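Local structure of protein-tyrosine-phosphatase (Vibrio vulnificus, 7DHF) at residues M109-P121 and A134-K148. The protein probably hydrolyses phosphotyrosine in proteins to tyrosine and inorganic phosphate, as a low-molecular-weight protein tyrosine phosphatase linked to capsular polysaccharide. The protein carries 1 engineered substitution. Residues are numbered along the deposited sequence; the frame is centred on the assembly and turned at random.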
loop_
_atom_site.group_PDB
_atom_site.type_symbol
_atom_site.label_atom_id
_atom_site.label_comp_id
_atom_site.label_asym_id
_atom_site.label_seq_id
_atom_site.Cartn_x
_atom_site.Cartn_y
_atom_site.Cartn_z
ATOM N N MET A 109 -2.257 -0.691 10.988
ATOM C CA MET A 109 -1.097 -1.499 11.331
ATOM C C MET A 109 -0.038 -1.317 10.247
ATOM O O MET A 109 -0.269 -0.654 9.233
ATOM C CB MET A 109 -1.511 -2.967 11.495
ATOM C CG MET A 109 -2.657 -3.152 12.488
ATOM S SD MET A 109 -3.216 -4.854 12.659
ATOM C CE MET A 109 -4.661 -4.639 13.695
ATOM N N LEU A 110 1.133 -1.912 10.458
ATOM C CA LEU A 110 2.283 -1.699 9.587
ATOM C C LEU A 110 2.358 -2.798 8.534
ATOM O O LEU A 110 2.308 -3.986 8.864
ATOM C CB LEU A 110 3.571 -1.688 10.410
ATOM C CG LEU A 110 4.846 -1.305 9.653
ATOM C CD1 LEU A 110 4.828 0.163 9.257
ATOM C CD2 LEU A 110 6.070 -1.611 10.496
ATOM N N PHE A 111 2.507 -2.400 7.269
ATOM C CA PHE A 111 2.619 -3.393 6.206
ATOM C C PHE A 111 3.758 -4.367 6.493
ATOM O O PHE A 111 3.593 -5.583 6.350
ATOM C CB PHE A 111 2.815 -2.712 4.850
ATOM C CG PHE A 111 2.473 -3.593 3.684
ATOM C CD1 PHE A 111 1.211 -3.545 3.111
ATOM C CD2 PHE A 111 3.402 -4.480 3.169
ATOM C CE1 PHE A 111 0.886 -4.361 2.047
ATOM C CE2 PHE A 111 3.082 -5.299 2.103
ATOM C CZ PHE A 111 1.822 -5.238 1.540
ATOM N N GLY A 112 4.908 -3.854 6.924
ATOM C CA GLY A 112 6.049 -4.701 7.215
ATOM C C GLY A 112 6.127 -5.187 8.651
ATOM O O GLY A 112 7.222 -5.435 9.163
ATOM N N GLN A 113 4.979 -5.358 9.311
ATOM C CA GLN A 113 5.002 -5.782 10.710
ATOM C C GLN A 113 5.777 -7.081 10.893
ATOM O O GLN A 113 6.520 -7.234 11.869
ATOM C CB GLN A 113 3.584 -5.945 11.257
ATOM C CG GLN A 113 3.585 -6.605 12.631
ATOM C CD GLN A 113 2.273 -6.497 13.376
ATOM O OE1 GLN A 113 1.296 -5.935 12.885
ATOM N NE2 GLN A 113 2.247 -7.049 14.580
ATOM N N TRP A 114 5.620 -8.027 9.974
ATOM C CA TRP A 114 6.109 -9.384 10.179
ATOM C C TRP A 114 7.523 -9.601 9.665
ATOM O O TRP A 114 8.044 -10.717 9.780
ATOM C CB TRP A 114 5.138 -10.372 9.530
ATOM C CG TRP A 114 3.756 -10.153 10.033
ATOM C CD1 TRP A 114 2.675 -9.718 9.324
ATOM C CD2 TRP A 114 3.310 -10.323 11.382
ATOM N NE1 TRP A 114 1.580 -9.616 10.147
ATOM C CE2 TRP A 114 1.944 -9.986 11.415
ATOM C CE3 TRP A 114 3.934 -10.736 12.563
ATOM C CZ2 TRP A 114 1.190 -10.050 12.583
ATOM C CZ3 TRP A 114 3.183 -10.799 13.722
ATOM C CH2 TRP A 114 1.825 -10.458 13.723
ATOM N N ILE A 115 8.167 -8.560 9.146
ATOM C CA ILE A 115 9.561 -8.643 8.726
ATOM C C ILE A 115 10.391 -7.723 9.609
ATOM O O ILE A 115 11.220 -6.950 9.121
ATOM C CB ILE A 115 9.726 -8.327 7.224
ATOM C CG1 ILE A 115 9.091 -6.976 6.868
ATOM C CG2 ILE A 115 9.113 -9.446 6.393
ATOM C CD1 ILE A 115 9.459 -6.470 5.475
ATOM N N GLY A 116 10.170 -7.799 10.918
ATOM C CA GLY A 116 10.898 -6.972 11.857
ATOM C C GLY A 116 10.310 -5.601 12.081
ATOM O O GLY A 116 11.030 -4.702 12.532
ATOM N N GLN A 117 9.026 -5.409 11.785
ATOM C CA GLN A 117 8.377 -4.105 11.904
ATOM C C GLN A 117 9.188 -3.032 11.178
ATOM O O GLN A 117 9.502 -1.969 11.718
ATOM C CB GLN A 117 8.111 -3.754 13.367
ATOM C CG GLN A 117 7.266 -4.816 14.057
ATOM C CD GLN A 117 6.742 -4.387 15.409
ATOM O OE1 GLN A 117 5.617 -3.909 15.525
ATOM N NE2 GLN A 117 7.550 -4.576 16.444
ATOM N N LYS A 118 9.516 -3.330 9.926
ATOM C CA LYS A 118 10.388 -2.500 9.107
ATOM C C LYS A 118 9.569 -1.589 8.203
ATOM O O LYS A 118 8.555 -2.006 7.635
ATOM C CB LYS A 118 11.275 -3.380 8.224
ATOM C CG LYS A 118 12.628 -3.743 8.818
ATOM C CD LYS A 118 13.315 -4.869 8.034
ATOM C CE LYS A 118 13.449 -4.584 6.539
ATOM N NZ LYS A 118 14.441 -3.520 6.236
ATOM N N ASP A 119 10.024 -0.347 8.064
ATOM C CA ASP A 119 9.478 0.547 7.053
ATOM C C ASP A 119 9.919 0.093 5.667
ATOM O O ASP A 119 10.982 -0.510 5.493
ATOM C CB ASP A 119 9.987 1.972 7.269
ATOM C CG ASP A 119 9.392 2.633 8.493
ATOM O OD1 ASP A 119 8.472 2.057 9.107
ATOM O OD2 ASP A 119 9.839 3.751 8.827
ATOM N N ILE A 120 9.090 0.391 4.674
ATOM C CA ILE A 120 9.404 0.103 3.277
ATOM C C ILE A 120 9.607 1.440 2.569
ATOM O O ILE A 120 8.647 2.214 2.422
ATOM C CB ILE A 120 8.302 -0.740 2.621
ATOM C CG1 ILE A 120 8.218 -2.099 3.327
ATOM C CG2 ILE A 120 8.576 -0.909 1.125
ATOM C CD1 ILE A 120 7.073 -2.975 2.880
ATOM N N PRO A 121 10.822 1.768 2.131
ATOM C CA PRO A 121 11.089 3.112 1.609
ATOM C C PRO A 121 10.530 3.341 0.213
ATOM O O PRO A 121 10.398 2.423 -0.600
ATOM C CB PRO A 121 12.619 3.185 1.598
ATOM C CG PRO A 121 13.056 1.776 1.441
ATOM C CD PRO A 121 12.040 0.937 2.161
ATOM N N ALA A 134 12.006 -2.443 -3.058
ATOM C CA ALA A 134 10.673 -2.225 -2.509
ATOM C C ALA A 134 9.778 -3.431 -2.754
ATOM O O ALA A 134 9.065 -3.876 -1.847
ATOM C CB ALA A 134 10.054 -0.964 -3.113
ATOM N N TYR A 135 9.810 -3.983 -3.971
ATOM C CA TYR A 135 8.975 -5.143 -4.260
ATOM C C TYR A 135 9.346 -6.318 -3.366
ATOM O O TYR A 135 8.465 -7.026 -2.864
ATOM C CB TYR A 135 9.070 -5.544 -5.735
ATOM C CG TYR A 135 8.048 -6.602 -6.070
ATOM C CD1 TYR A 135 6.796 -6.249 -6.549
ATOM C CD2 TYR A 135 8.312 -7.949 -5.852
ATOM C CE1 TYR A 135 5.843 -7.203 -6.825
ATOM C CE2 TYR A 135 7.360 -8.913 -6.123
ATOM C CZ TYR A 135 6.127 -8.534 -6.611
ATOM O OH TYR A 135 5.169 -9.481 -6.886
ATOM N N GLN A 136 10.644 -6.541 -3.157
ATOM C CA GLN A 136 11.078 -7.648 -2.312
ATOM C C GLN A 136 10.490 -7.534 -0.912
ATOM O O GLN A 136 9.934 -8.501 -0.378
ATOM C CB GLN A 136 12.605 -7.683 -2.248
ATOM C CG GLN A 136 13.161 -8.830 -1.418
ATOM C CD GLN A 136 12.894 -10.183 -2.044
ATOM O OE1 GLN A 136 12.840 -10.310 -3.267
ATOM N NE2 GLN A 136 12.727 -11.200 -1.209
ATOM N N LEU A 137 10.619 -6.358 -0.292
ATOM C CA LEU A 137 10.075 -6.172 1.049
ATOM C C LEU A 137 8.561 -6.310 1.050
ATOM O O LEU A 137 7.988 -6.934 1.949
ATOM C CB LEU A 137 10.492 -4.812 1.607
ATOM C CG LEU A 137 11.987 -4.606 1.858
ATOM C CD1 LEU A 137 12.250 -3.185 2.331
ATOM C CD2 LEU A 137 12.532 -5.610 2.864
ATOM N N ILE A 138 7.891 -5.723 0.056
ATOM C CA ILE A 138 6.436 -5.826 -0.021
ATOM C C ILE A 138 6.017 -7.282 -0.155
ATOM O O ILE A 138 5.075 -7.737 0.504
ATOM C CB ILE A 138 5.905 -4.953 -1.175
ATOM C CG1 ILE A 138 6.085 -3.473 -0.832
ATOM C CG2 ILE A 138 4.442 -5.270 -1.475
ATOM C CD1 ILE A 138 5.828 -2.529 -1.989
ATOM N N ASP A 139 6.720 -8.037 -1.001
ATOM C CA ASP A 139 6.397 -9.445 -1.210
ATOM C C ASP A 139 6.557 -10.239 0.083
ATOM O O ASP A 139 5.642 -10.955 0.506
ATOM C CB ASP A 139 7.306 -9.996 -2.312
ATOM C CG ASP A 139 6.930 -11.397 -2.746
ATOM O OD1 ASP A 139 5.808 -11.847 -2.437
ATOM O OD2 ASP A 139 7.763 -12.042 -3.419
ATOM N N GLU A 140 7.719 -10.124 0.728
ATOM C CA GLU A 140 7.941 -10.833 1.985
ATOM C C GLU A 140 6.906 -10.438 3.030
ATOM O O GLU A 140 6.363 -11.296 3.739
ATOM C CB GLU A 140 9.342 -10.518 2.509
ATOM C CG GLU A 140 10.477 -11.066 1.661
ATOM C CD GLU A 140 11.841 -10.747 2.247
ATOM O OE1 GLU A 140 11.937 -10.602 3.484
ATOM O OE2 GLU A 140 12.815 -10.641 1.470
ATOM N N ALA A 141 6.629 -9.138 3.147
ATOM C CA ALA A 141 5.685 -8.658 4.148
ATOM C C ALA A 141 4.271 -9.145 3.859
ATOM O O ALA A 141 3.538 -9.527 4.780
ATOM C CB ALA A 141 5.725 -7.131 4.184
ATOM N N ALA A 142 3.872 -9.138 2.586
ATOM C CA ALA A 142 2.522 -9.547 2.215
ATOM C C ALA A 142 2.315 -11.041 2.427
ATOM O O ALA A 142 1.242 -11.464 2.870
ATOM C CB ALA A 142 2.251 -9.172 0.760
ATOM N N GLN A 143 3.322 -11.856 2.097
ATOM C CA GLN A 143 3.222 -13.290 2.344
ATOM C C GLN A 143 2.889 -13.569 3.799
ATOM O O GLN A 143 2.071 -14.445 4.103
ATOM C CB GLN A 143 4.538 -13.981 1.988
ATOM C CG GLN A 143 4.836 -14.075 0.511
ATOM C CD GLN A 143 6.179 -14.721 0.253
ATOM O OE1 GLN A 143 6.605 -15.606 0.997
ATOM N NE2 GLN A 143 6.856 -14.284 -0.802
ATOM N N ALA A 144 3.521 -12.836 4.715
ATOM C CA ALA A 144 3.287 -13.059 6.134
ATOM C C ALA A 144 1.882 -12.628 6.537
ATOM O O ALA A 144 1.204 -13.336 7.289
ATOM C CB ALA A 144 4.341 -12.317 6.953
ATOM N N TRP A 145 1.424 -11.475 6.044
ATOM C CA TRP A 145 0.066 -11.033 6.347
ATOM C C TRP A 145 -0.965 -12.023 5.824
ATOM O O TRP A 145 -1.981 -12.279 6.480
ATOM C CB TRP A 145 -0.189 -9.651 5.741
ATOM C CG TRP A 145 0.193 -8.520 6.637
ATOM C CD1 TRP A 145 1.178 -7.599 6.426
ATOM C CD2 TRP A 145 -0.402 -8.188 7.896
ATOM N NE1 TRP A 145 1.231 -6.714 7.474
ATOM C CE2 TRP A 145 0.270 -7.053 8.391
ATOM C CE3 TRP A 145 -1.440 -8.741 8.653
ATOM C CZ2 TRP A 145 -0.059 -6.462 9.607
ATOM C CZ3 TRP A 145 -1.765 -8.152 9.861
ATOM C CH2 TRP A 145 -1.077 -7.026 10.326
ATOM N N ALA A 146 -0.723 -12.590 4.640
ATOM C CA ALA A 146 -1.706 -13.473 4.021
ATOM C C ALA A 146 -2.003 -14.693 4.882
ATOM O O ALA A 146 -3.111 -15.234 4.825
ATOM C CB ALA A 146 -1.223 -13.906 2.637
ATOM N N LYS A 147 -1.038 -15.142 5.683
ATOM C CA LYS A 147 -1.256 -16.298 6.543
ATOM C C LYS A 147 -2.051 -15.965 7.798
ATOM O O LYS A 147 -2.453 -16.889 8.513
ATOM C CB LYS A 147 0.087 -16.893 6.972
ATOM C CG LYS A 147 0.931 -17.437 5.835
ATOM C CD LYS A 147 2.259 -17.969 6.351
ATOM C CE LYS A 147 3.042 -18.673 5.258
ATOM N NZ LYS A 147 4.292 -19.299 5.775
ATOM N N LYS A 148 -2.301 -14.686 8.076
ATOM C CA LYS A 148 -2.907 -14.272 9.333
ATOM C C LYS A 148 -4.261 -13.598 9.167
ATOM O O LYS A 148 -4.910 -13.295 10.176
ATOM C CB LYS A 148 -1.960 -13.325 10.081
ATOM C CG LYS A 148 -0.601 -13.933 10.374
ATOM C CD LYS A 148 0.362 -12.907 10.937
ATOM C CE LYS A 148 1.694 -13.544 11.285
ATOM N NZ LYS A 148 2.329 -14.194 10.106
HETATM O O HOH W 1 4.600 -8.018 7.209
#
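An aromatic cluster of Phe111, Trp114 and Trp145 joins the loop after strand 108-110 to the last helix, 128-146, of this low-molecular-weight phosphatase fold. Trp145 lies in the middle, its edge toward the face of Phe111 (planes 60° apart) and its own face offered to the edge of Trp114. Its indole NE1, with Leu110 O in the ring plane, donates to that oxygen at 3.2 Å and makes a shorter but weak, bent bond to Phe111 O; Leu110 O also receives Gln113 N from the opposite face of its plane, closing the type I turn 110-113. Trp114 stands at 72° to Trp145, with Trp114 NE1 over the ring and 3.3 Å from Trp145 CD2. In one of two modelled conformers, Lys148 lays CE over the Trp114 six-membered ring and NZ over the five-membered ring, a cover that is probably not permanent. The other face is covered by Gln113 CG. Small residues let the helix come close: Gly112 CA and Ala141 CA are 5.0 Å apart, and Ala144 CB fits tightly, 3.3 Å from Trp114 CB. A water bridges Phe111 O, Trp114 N and Ala141 O, satisfying polar backbone atoms at the interface. With CG anti to the backbone N (chi1 -160°), the Phe111 ring swings back to the helix, CE2 3.8 Å from Ile138 CG2. Farther along, branched Ile120 packs CG1 against Leu137 CB at 3.9 Å, and its carbonyl accepts from Arg18, a predicted active-site residue. Phe111 and Trp145 also rest on Leu87 of strand 85-88, while Ala142 touches helix 18-29, so helix 128-146 packs between that helix and the loop beyond the sheet's edge strand.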